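Local coordinates for protein ATP12 ATPase (Paracoccus denitrificans, PDB 2R31) that probably acts as a molecular chaperone in assembly of the F1-ATPase, as its yeast relative Atp12p does for the alpha subunit, at residues P45-A48 with L49-I53; A75-I79 with E80-P84; P84-D87 with A88-M92; S230-F233 with W234-R238. All coordinates share one frame; numbering follows the deposited sequence.

Contact 1 (P45-A48 with L49-I53); sequences PTEA and LALAI
The flat carboxylate of Glu47 has CD1 of Leu51 over one face, the methyl standing 3.9 Å from OE2. This is an i to i+4 pair in the first turn of helix 47-58, and Thr46 is the N-cap just before that turn. With CG anti to the backbone N (chi1 -173°), Glu47 sends its extended chain slantwise across Leu51, and CG, CD and OE2 all run past the same methyl. The acid also suits the place, because a negative charge near a helix N-terminus probably interacts well with the helix dipole. The peptide groups close the turn: Ala50 N binds Thr46 O at 3.1 Å, Leu51 N binds Glu47 O at 2.8 Å, and Ala52 N binds Ala48 O. Threonine fits the cap since its short hydroxyl can turn back toward the first turn's N-H groups, and the same OG1 also bonds to Leu236 O of the C-terminal helix. Ala50 is small enough to sit against Trp25 and Ile18 of the antiparallel strands, while Leu49 turns inward toward Thr237. The capping bond itself runs from Leu49 N to Thr46 OG1 over 3.0 Å, its N-H bent only to 161°.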
loop_
_atom_site.group_PDB
_atom_site.type_symbol
_atom_site.label_atom_id
_atom_site.label_comp_id
_atom_site.label_asym_id
_atom_site.label_seq_id
_atom_site.Cartn_x
_atom_site.Cartn_y
_atom_site.Cartn_z
ATOM N N PRO A 45 8.760 -14.076 -3.955
ATOM C CA PRO A 45 7.913 -15.213 -3.523
ATOM C C PRO A 45 7.184 -15.913 -4.643
ATOM O O PRO A 45 6.718 -17.046 -4.428
ATOM C CB PRO A 45 6.923 -14.576 -2.546
ATOM C CG PRO A 45 6.853 -13.152 -3.003
ATOM C CD PRO A 45 8.256 -12.814 -3.385
ATOM N N THR A 46 6.999 -15.283 -5.797
ATOM C CA THR A 46 6.163 -15.830 -6.874
ATOM C C THR A 46 6.845 -15.650 -8.216
ATOM O O THR A 46 7.551 -14.685 -8.480
ATOM C CB THR A 46 4.756 -15.195 -6.925
ATOM O OG1 THR A 46 4.969 -13.802 -7.260
ATOM C CG2 THR A 46 4.016 -15.281 -5.615
ATOM N N GLU A 47 6.487 -16.567 -9.126
ATOM C CA GLU A 47 6.874 -16.460 -10.522
ATOM C C GLU A 47 6.263 -15.194 -11.117
ATOM O O GLU A 47 6.917 -14.491 -11.899
ATOM C CB GLU A 47 6.431 -17.692 -11.315
ATOM C CG GLU A 47 6.981 -17.673 -12.737
ATOM C CD GLU A 47 6.280 -18.593 -13.713
ATOM O OE1 GLU A 47 5.151 -19.064 -13.377
ATOM O OE2 GLU A 47 6.780 -18.836 -14.810
ATOM N N ALA A 48 5.017 -14.878 -10.790
ATOM C CA ALA A 48 4.338 -13.730 -11.406
ATOM C C ALA A 48 5.083 -12.451 -11.075
ATOM O O ALA A 48 5.261 -11.594 -11.954
ATOM C CB ALA A 48 2.907 -13.631 -10.924
ATOM N N LEU A 49 5.518 -12.268 -9.817
ATOM C CA LEU A 49 6.263 -11.080 -9.495
ATOM C C LEU A 49 7.632 -11.084 -10.191
ATOM O O LEU A 49 8.079 -10.041 -10.696
ATOM C CB LEU A 49 6.452 -10.897 -7.981
ATOM C CG LEU A 49 7.217 -9.661 -7.590
ATOM C CD1 LEU A 49 6.519 -8.376 -8.014
ATOM C CD2 LEU A 49 7.502 -9.593 -6.102
ATOM N N ALA A 50 8.300 -12.227 -10.232
ATOM C CA ALA A 50 9.595 -12.300 -10.932
ATOM C C ALA A 50 9.461 -11.931 -12.377
ATOM O O ALA A 50 10.289 -11.178 -12.912
ATOM C CB ALA A 50 10.198 -13.691 -10.763
ATOM N N LEU A 51 8.447 -12.442 -13.089
ATOM C CA LEU A 51 8.241 -12.106 -14.494
ATOM C C LEU A 51 8.000 -10.610 -14.655
ATOM O O LEU A 51 8.514 -9.986 -15.602
ATOM C CB LEU A 51 7.091 -12.901 -15.088
ATOM C CG LEU A 51 7.329 -14.388 -15.294
ATOM C CD1 LEU A 51 5.996 -15.087 -15.556
ATOM C CD2 LEU A 51 8.351 -14.632 -16.411
ATOM N N ALA A 52 7.217 -10.012 -13.780
ATOM C CA ALA A 52 6.883 -8.599 -13.885
ATOM C C ALA A 52 8.084 -7.714 -13.579
ATOM O O ALA A 52 8.272 -6.652 -14.218
ATOM C CB ALA A 52 5.691 -8.294 -12.996
ATOM N N ILE A 53 8.927 -8.091 -12.628
ATOM C CA ILE A 53 10.167 -7.378 -12.352
ATOM C C ILE A 53 11.122 -7.566 -13.530
ATOM O O ILE A 53 11.773 -6.590 -13.970
ATOM C CB ILE A 53 10.761 -7.753 -10.991
ATOM C CG1 ILE A 53 9.896 -7.136 -9.904
ATOM C CG2 ILE A 53 12.215 -7.282 -10.868
ATOM C CD1 ILE A 53 10.281 -7.488 -8.487
#

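Contact 2 (A75-I79 with E80-P84); sequences ANSAI and EKVAP
This is the backbone-dominated end of a helix: the last turns of helix 70-82 widen into a pi-type turn before the chain passes on to helix 86-95. The change shows in the hydrogen bonds. Glu80 N still reaches back four residues to Asn76 O, at 2.9 Å, as in a regular alpha turn. Ser77 O then takes two donors, Lys81 N from four residues on and Val82 N from five, the second being the straighter bond at 163°. After that only the wider spacing remains, Ala83 N meeting Ala78 O at 2.8 Å. Pro84 is next in that series, and its ring carbon CD comes to 3.2 Å from Ile79 O, where any other residue could have offered an N-H. Among the side chains, Glu80 runs its CB and CG along Asn76 O, CG lying 3.4 Å from it. CG stands anti to the carbonyl carbon (chi1 -65°), and the extended chain carries OE2 on to Thr36 OG1 and Gly38 N in a neighbouring loop. Val82 and Ala78 face helix 163-174, where compact apolar groups suit the close approach. Because proline lacks a backbone N-H, Pro84 cannot add a further bond to this series, and Ile79 O meets a ring carbon instead.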
loop_
_atom_site.group_PDB
_atom_site.type_symbol
_atom_site.label_atom_id
_atom_site.label_comp_id
_atom_site.label_asym_id
_atom_site.label_seq_id
_atom_site.Cartn_x
_atom_site.Cartn_y
_atom_site.Cartn_z
ATOM N N ALA A 75 9.879 -4.488 -4.016
ATOM C CA ALA A 75 10.626 -5.671 -3.604
ATOM C C ALA A 75 11.858 -5.304 -2.807
ATOM O O ALA A 75 12.187 -5.973 -1.814
ATOM C CB ALA A 75 10.993 -6.500 -4.820
ATOM N N ASN A 76 12.562 -4.245 -3.207
ATOM C CA ASN A 76 13.720 -3.781 -2.443
ATOM C C ASN A 76 13.288 -3.442 -1.028
ATOM O O ASN A 76 13.969 -3.749 -0.038
ATOM C CB ASN A 76 14.346 -2.563 -3.110
ATOM C CG ASN A 76 15.112 -2.878 -4.371
ATOM O OD1 ASN A 76 15.529 -4.004 -4.606
ATOM N ND2 ASN A 76 15.340 -1.810 -5.163
ATOM N N SER A 77 12.155 -2.757 -0.854
ATOM C CA SER A 77 11.650 -2.416 0.489
ATOM C C SER A 77 11.249 -3.649 1.268
ATOM O O SER A 77 11.506 -3.768 2.449
ATOM C CB SER A 77 10.501 -1.432 0.350
ATOM O OG SER A 77 10.004 -1.117 1.635
ATOM N N ALA A 78 10.597 -4.596 0.594
ATOM C CA ALA A 78 10.228 -5.832 1.277
ATOM C C ALA A 78 11.460 -6.498 1.874
ATOM O O ALA A 78 11.477 -6.959 3.016
ATOM C CB ALA A 78 9.522 -6.790 0.326
ATOM N N ILE A 79 12.523 -6.614 1.086
ATOM C CA ILE A 79 13.715 -7.341 1.495
ATOM C C ILE A 79 14.523 -6.544 2.496
ATOM O O ILE A 79 14.984 -7.113 3.523
ATOM C CB ILE A 79 14.540 -7.729 0.246
ATOM C CG1 ILE A 79 13.774 -8.722 -0.608
ATOM C CG2 ILE A 79 15.927 -8.289 0.653
ATOM C CD1 ILE A 79 14.207 -8.809 -2.054
ATOM N N GLU A 80 14.753 -5.255 2.265
ATOM C CA GLU A 80 15.659 -4.468 3.076
ATOM C C GLU A 80 15.007 -3.906 4.344
ATOM O O GLU A 80 15.728 -3.706 5.344
ATOM C CB GLU A 80 16.231 -3.280 2.311
ATOM C CG GLU A 80 17.112 -3.749 1.145
ATOM C CD GLU A 80 17.964 -2.698 0.565
ATOM O OE1 GLU A 80 17.746 -1.480 0.784
ATOM O OE2 GLU A 80 18.981 -2.973 -0.103
ATOM N N LYS A 81 13.716 -3.622 4.315
ATOM C CA LYS A 81 13.002 -2.903 5.370
ATOM C C LYS A 81 11.932 -3.728 6.044
ATOM O O LYS A 81 11.930 -3.871 7.252
ATOM C CB LYS A 81 12.468 -1.580 4.831
ATOM C CG LYS A 81 13.500 -0.651 4.242
ATOM C CD LYS A 81 13.215 0.556 3.421
ATOM C CE LYS A 81 12.134 0.527 2.390
ATOM N NZ LYS A 81 11.511 1.801 1.992
ATOM N N VAL A 82 10.989 -4.266 5.293
ATOM C CA VAL A 82 9.811 -4.852 5.926
ATOM C C VAL A 82 10.047 -6.247 6.457
ATOM O O VAL A 82 9.772 -6.496 7.640
ATOM C CB VAL A 82 8.590 -4.826 4.986
ATOM C CG1 VAL A 82 7.418 -5.494 5.645
ATOM C CG2 VAL A 82 8.307 -3.391 4.546
ATOM N N ALA A 83 10.606 -7.151 5.680
ATOM C CA ALA A 83 10.853 -8.483 6.192
ATOM C C ALA A 83 11.773 -8.469 7.422
ATOM O O ALA A 83 11.428 -9.136 8.418
ATOM C CB ALA A 83 11.422 -9.452 5.121
ATOM N N PRO A 84 12.881 -7.748 7.484
ATOM C CA PRO A 84 13.713 -7.766 8.684
ATOM C C PRO A 84 13.080 -7.075 9.883
ATOM O O PRO A 84 13.541 -7.331 11.003
ATOM C CB PRO A 84 14.999 -7.086 8.246
ATOM C CG PRO A 84 14.860 -6.655 6.871
ATOM C CD PRO A 84 13.539 -7.025 6.348
#

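Contact 3 (P84-D87 with A88-M92); sequences PQFD and AVAAM
Phe86 and Ala90, one turn apart at the start of helix 86-95, set the pattern of this contact. Ala90 CB points toward the preceding segment and meets Phe86 CE2, 4.0 Å away, approaching the ring obliquely. With CG anti to the backbone N (chi1 179°), the Phe86 ring is carried toward Pro163 and Leu166 of helix 163-174, with CE2 still touching Ala90 CB. A large flat side chain suits that span, and the single methyl of Ala90 is small enough to sit against CE2. Gln85, at the N-cap position, pairs with Val89 by its aliphatic base: Gln85 CB lies 4.1 Å from Val89 CG2 while the amide end leads away. Val89 CG2 also rests 3.4 Å from Gln85 O. Val89 also touches Leu166, so the beta-branched residue is placed between the first turn and the neighbouring helix. The backbone of the turn is regular: Val89 N binds Gln85 O at 2.9 Å, Ala90 N binds Phe86 O at 2.8 Å, and Ala91 N takes the longer bond to Asp87 O. The side-chain meetings are thus wholly apolar and undirected, which implies that the backbone bonds fix the turn, while Phe86 and Val89 join it to helix 163-174.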
loop_
_atom_site.group_PDB
_atom_site.type_symbol
_atom_site.label_atom_id
_atom_site.label_comp_id
_atom_site.label_asym_id
_atom_site.label_seq_id
_atom_site.Cartn_x
_atom_site.Cartn_y
_atom_site.Cartn_z
ATOM N N PRO A 84 12.881 -7.748 7.484
ATOM C CA PRO A 84 13.713 -7.766 8.684
ATOM C C PRO A 84 13.080 -7.075 9.883
ATOM O O PRO A 84 13.541 -7.331 11.003
ATOM C CB PRO A 84 14.999 -7.086 8.246
ATOM C CG PRO A 84 14.860 -6.655 6.871
ATOM C CD PRO A 84 13.539 -7.025 6.348
ATOM N N GLN A 85 12.126 -6.195 9.660
ATOM C CA GLN A 85 11.422 -5.466 10.705
ATOM C C GLN A 85 9.951 -5.893 10.764
ATOM O O GLN A 85 9.093 -5.105 11.168
ATOM C CB GLN A 85 11.545 -3.955 10.489
ATOM C CG GLN A 85 12.972 -3.554 10.247
ATOM C CD GLN A 85 13.490 -2.201 10.362
ATOM O OE1 GLN A 85 13.384 -1.679 11.479
ATOM N NE2 GLN A 85 14.112 -1.647 9.301
ATOM N N PHE A 86 9.637 -7.148 10.405
ATOM C CA PHE A 86 8.244 -7.534 10.179
ATOM C C PHE A 86 7.404 -7.283 11.423
ATOM O O PHE A 86 6.292 -6.721 11.337
ATOM C CB PHE A 86 8.169 -8.997 9.800
ATOM C CG PHE A 86 6.765 -9.524 9.572
ATOM C CD1 PHE A 86 6.254 -9.629 8.294
ATOM C CD2 PHE A 86 5.934 -9.857 10.620
ATOM C CE1 PHE A 86 4.981 -10.061 8.071
ATOM C CE2 PHE A 86 4.657 -10.271 10.421
ATOM C CZ PHE A 86 4.145 -10.351 9.136
ATOM N N ASP A 87 7.881 -7.688 12.580
ATOM C CA ASP A 87 7.065 -7.614 13.770
ATOM C C ASP A 87 6.718 -6.177 14.098
ATOM O O ASP A 87 5.565 -5.845 14.481
ATOM C CB ASP A 87 7.740 -8.304 14.935
ATOM C CG ASP A 87 8.041 -9.736 14.742
ATOM O OD1 ASP A 87 7.208 -10.428 14.087
ATOM O OD2 ASP A 87 9.053 -10.235 15.273
ATOM N N ALA A 88 7.683 -5.270 14.005
ATOM C CA ALA A 88 7.452 -3.878 14.247
ATOM C C ALA A 88 6.492 -3.240 13.236
ATOM O O ALA A 88 5.607 -2.501 13.587
ATOM C CB ALA A 88 8.758 -3.075 14.275
ATOM N N VAL A 89 6.733 -3.552 11.945
ATOM C CA VAL A 89 5.887 -2.969 10.895
ATOM C C VAL A 89 4.452 -3.471 11.040
ATOM O O VAL A 89 3.494 -2.699 10.901
ATOM C CB VAL A 89 6.466 -3.288 9.497
ATOM C CG1 VAL A 89 5.512 -2.809 8.392
ATOM C CG2 VAL A 89 7.822 -2.608 9.289
ATOM N N ALA A 90 4.297 -4.766 11.328
ATOM C CA ALA A 90 2.954 -5.312 11.506
ATOM C C ALA A 90 2.226 -4.629 12.664
ATOM O O ALA A 90 1.022 -4.322 12.571
ATOM C CB ALA A 90 3.008 -6.810 11.711
ATOM N N ALA A 91 2.917 -4.395 13.777
ATOM C CA ALA A 91 2.273 -3.745 14.931
ATOM C C ALA A 91 1.894 -2.314 14.571
ATOM O O ALA A 91 0.808 -1.831 14.907
ATOM C CB ALA A 91 3.198 -3.784 16.107
ATOM N N MET A 92 2.791 -1.611 13.864
ATOM C CA MET A 92 2.539 -0.233 13.490
ATOM C C MET A 92 1.318 -0.117 12.579
ATOM O O MET A 92 0.460 0.766 12.758
ATOM C CB MET A 92 3.824 0.317 12.824
ATOM C CG MET A 92 3.730 1.750 12.339
ATOM S SD MET A 92 2.965 1.984 10.754
ATOM C CE MET A 92 4.185 1.263 9.703
#

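Contact 4 (S230-F233 with W234-R238); sequences SERF and WHLTR
Apolar contacts come first: Thr237 CG2 stands over the centre of the Phe233 ring in a CH-pi contact, 4.2 Å from the centroid and only 6° off the ring normal. One residue earlier in each segment, Leu236 covers a face of the Arg232 guanidinium, its CD2 lying 3.8 Å above the plane. The chain of Arg232 bends at its CB-CG bond (chi2 60°), which brings its flat end back over the leucine. Leucine serves two sides here, since it also packs on Ala48, Ala52 and Leu71; an alanine here would probably uncover that guanidinium face and open a gap against the two neighbouring helices. All this lies at the C-terminal end of the long helix 214-236, where regular i to i+4 bonds such as Leu236 N to Arg232 O, 3.0 Å, give way to the weak one from Thr237 N to Phe233 O. Polar contacts follow. Glu231 and His235 lie side by side, and a water bridges them, giving a proton to Glu231 OE2 at 2.6 Å and sitting in the plane of the imidazole by NE2. The same OE2 also accepts from Ala192 N. Beyond the helix, Arg238 NE binds Trp234 O at 3.0 Å and lies over the indole, while NH2 reaches Thr237 OG1 at 2.9 Å and forms a salt bridge with Asp162.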
loop_
_atom_site.group_PDB
_atom_site.type_symbol
_atom_site.label_atom_id
_atom_site.label_comp_id
_atom_site.label_asym_id
_atom_site.label_seq_id
_atom_site.Cartn_x
_atom_site.Cartn_y
_atom_site.Cartn_z
ATOM N N SER A 230 0.812 -0.295 -5.034
ATOM C CA SER A 230 0.764 -1.229 -3.918
ATOM C C SER A 230 -0.212 -2.357 -4.125
ATOM O O SER A 230 0.065 -3.517 -3.799
ATOM C CB SER A 230 0.438 -0.451 -2.620
ATOM O OG SER A 230 1.453 0.406 -2.214
ATOM N N GLU A 231 -1.385 -2.046 -4.681
ATOM C CA GLU A 231 -2.376 -3.054 -5.018
ATOM C C GLU A 231 -1.832 -4.059 -6.009
ATOM O O GLU A 231 -2.041 -5.278 -5.878
ATOM C CB GLU A 231 -3.622 -2.329 -5.549
ATOM C CG GLU A 231 -4.719 -3.209 -6.067
ATOM C CD GLU A 231 -5.839 -2.328 -6.649
ATOM O OE1 GLU A 231 -5.557 -1.478 -7.570
ATOM O OE2 GLU A 231 -6.973 -2.440 -6.226
ATOM N N ARG A 232 -1.122 -3.571 -7.036
ATOM C CA ARG A 232 -0.500 -4.481 -8.027
ATOM C C ARG A 232 0.490 -5.420 -7.351
ATOM O O ARG A 232 0.547 -6.604 -7.649
ATOM C CB ARG A 232 0.167 -3.607 -9.102
ATOM C CG ARG A 232 0.873 -4.382 -10.184
ATOM C CD ARG A 232 -0.031 -5.315 -10.971
ATOM N NE ARG A 232 0.644 -5.740 -12.184
ATOM C CZ ARG A 232 0.257 -6.767 -12.914
ATOM N NH1 ARG A 232 -0.811 -7.477 -12.576
ATOM N NH2 ARG A 232 0.953 -7.078 -14.014
ATOM N N PHE A 233 1.330 -4.877 -6.445
ATOM C CA PHE A 233 2.296 -5.690 -5.734
ATOM C C PHE A 233 1.590 -6.737 -4.890
ATOM O O PHE A 233 2.059 -7.899 -4.824
ATOM C CB PHE A 233 3.188 -4.760 -4.888
ATOM C CG PHE A 233 4.449 -5.391 -4.374
ATOM C CD1 PHE A 233 5.487 -5.670 -5.233
ATOM C CD2 PHE A 233 4.656 -5.708 -3.042
ATOM C CE1 PHE A 233 6.692 -6.188 -4.818
ATOM C CE2 PHE A 233 5.878 -6.212 -2.602
ATOM C CZ PHE A 233 6.872 -6.427 -3.487
ATOM N N TRP A 234 0.487 -6.398 -4.239
ATOM C CA TRP A 234 -0.321 -7.362 -3.496
ATOM C C TRP A 234 -0.715 -8.523 -4.408
ATOM O O TRP A 234 -0.491 -9.707 -4.105
ATOM C CB TRP A 234 -1.600 -6.692 -2.899
ATOM C CG TRP A 234 -2.469 -7.764 -2.324
ATOM C CD1 TRP A 234 -3.528 -8.358 -2.941
ATOM C CD2 TRP A 234 -2.323 -8.410 -1.061
ATOM N NE1 TRP A 234 -4.040 -9.346 -2.138
ATOM C CE2 TRP A 234 -3.340 -9.403 -0.987
ATOM C CE3 TRP A 234 -1.469 -8.276 0.030
ATOM C CZ2 TRP A 234 -3.492 -10.232 0.116
ATOM C CZ3 TRP A 234 -1.609 -9.086 1.114
ATOM C CH2 TRP A 234 -2.618 -10.059 1.169
ATOM N N HIS A 235 -1.355 -8.222 -5.535
ATOM C CA HIS A 235 -1.872 -9.283 -6.381
ATOM C C HIS A 235 -0.748 -10.161 -6.926
ATOM O O HIS A 235 -0.876 -11.395 -7.002
ATOM C CB HIS A 235 -2.722 -8.721 -7.505
ATOM C CG HIS A 235 -4.019 -8.161 -7.053
ATOM N ND1 HIS A 235 -4.947 -8.910 -6.386
ATOM C CD2 HIS A 235 -4.473 -6.902 -7.157
ATOM C CE1 HIS A 235 -5.985 -8.081 -6.105
ATOM N NE2 HIS A 235 -5.733 -6.864 -6.591
ATOM N N LEU A 236 0.365 -9.553 -7.342
ATOM C CA LEU A 236 1.445 -10.319 -7.926
ATOM C C LEU A 236 2.138 -11.233 -6.942
ATOM O O LEU A 236 2.813 -12.163 -7.362
ATOM C CB LEU A 236 2.475 -9.395 -8.568
ATOM C CG LEU A 236 2.040 -8.735 -9.877
ATOM C CD1 LEU A 236 3.053 -7.679 -10.261
ATOM C CD2 LEU A 236 1.883 -9.728 -11.001
ATOM N N THR A 237 2.032 -10.951 -5.646
ATOM C CA THR A 237 2.710 -11.729 -4.604
ATOM C C THR A 237 1.830 -12.813 -4.003
ATOM O O THR A 237 2.293 -13.523 -3.104
ATOM C CB THR A 237 3.329 -10.820 -3.548
ATOM O OG1 THR A 237 2.321 -10.036 -2.919
ATOM C CG2 THR A 237 4.447 -9.963 -4.154
ATOM N N ARG A 238 0.620 -13.012 -4.520
ATOM C CA ARG A 238 -0.213 -14.107 -4.014
ATOM C C ARG A 238 0.223 -15.432 -4.626
ATOM O O ARG A 238 0.591 -15.498 -5.813
ATOM C CB ARG A 238 -1.682 -13.859 -4.364
ATOM C CG ARG A 238 -2.283 -12.633 -3.758
ATOM C CD ARG A 238 -2.108 -12.462 -2.254
ATOM N NE ARG A 238 -0.846 -11.810 -1.927
ATOM C CZ ARG A 238 -0.128 -11.992 -0.832
ATOM N NH1 ARG A 238 -0.539 -12.816 0.122
ATOM N NH2 ARG A 238 1.029 -11.342 -0.645
HETATM O O HOH W 1 -7.813 -4.929 -6.196
#

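Contacts 1, 2 and 4 meet where three helices come together, and contact 3 extends the chain away from them. Contacts 1 and 4 have centres about 10 Å apart and are joined by a probable hydrogen bond between Thr46 OG1 and Leu236 O, 2.7 Å, so one helix's N-cap meets another's C-terminal end. Contact 2 touches both: Ile53 CD1 lies 3.9 Å from Ala75 CB, and Phe233 CZ 3.6 Å from Ala75 N. Contacts 2 and 3 share Pro84, at the bend between successive helices, and Val82 CG1 faces Val89 CG1 across 4.3 Å. Contact 3 touches neither contact 1 nor contact 4, whose nearest atoms are about 12 and 10 Å away.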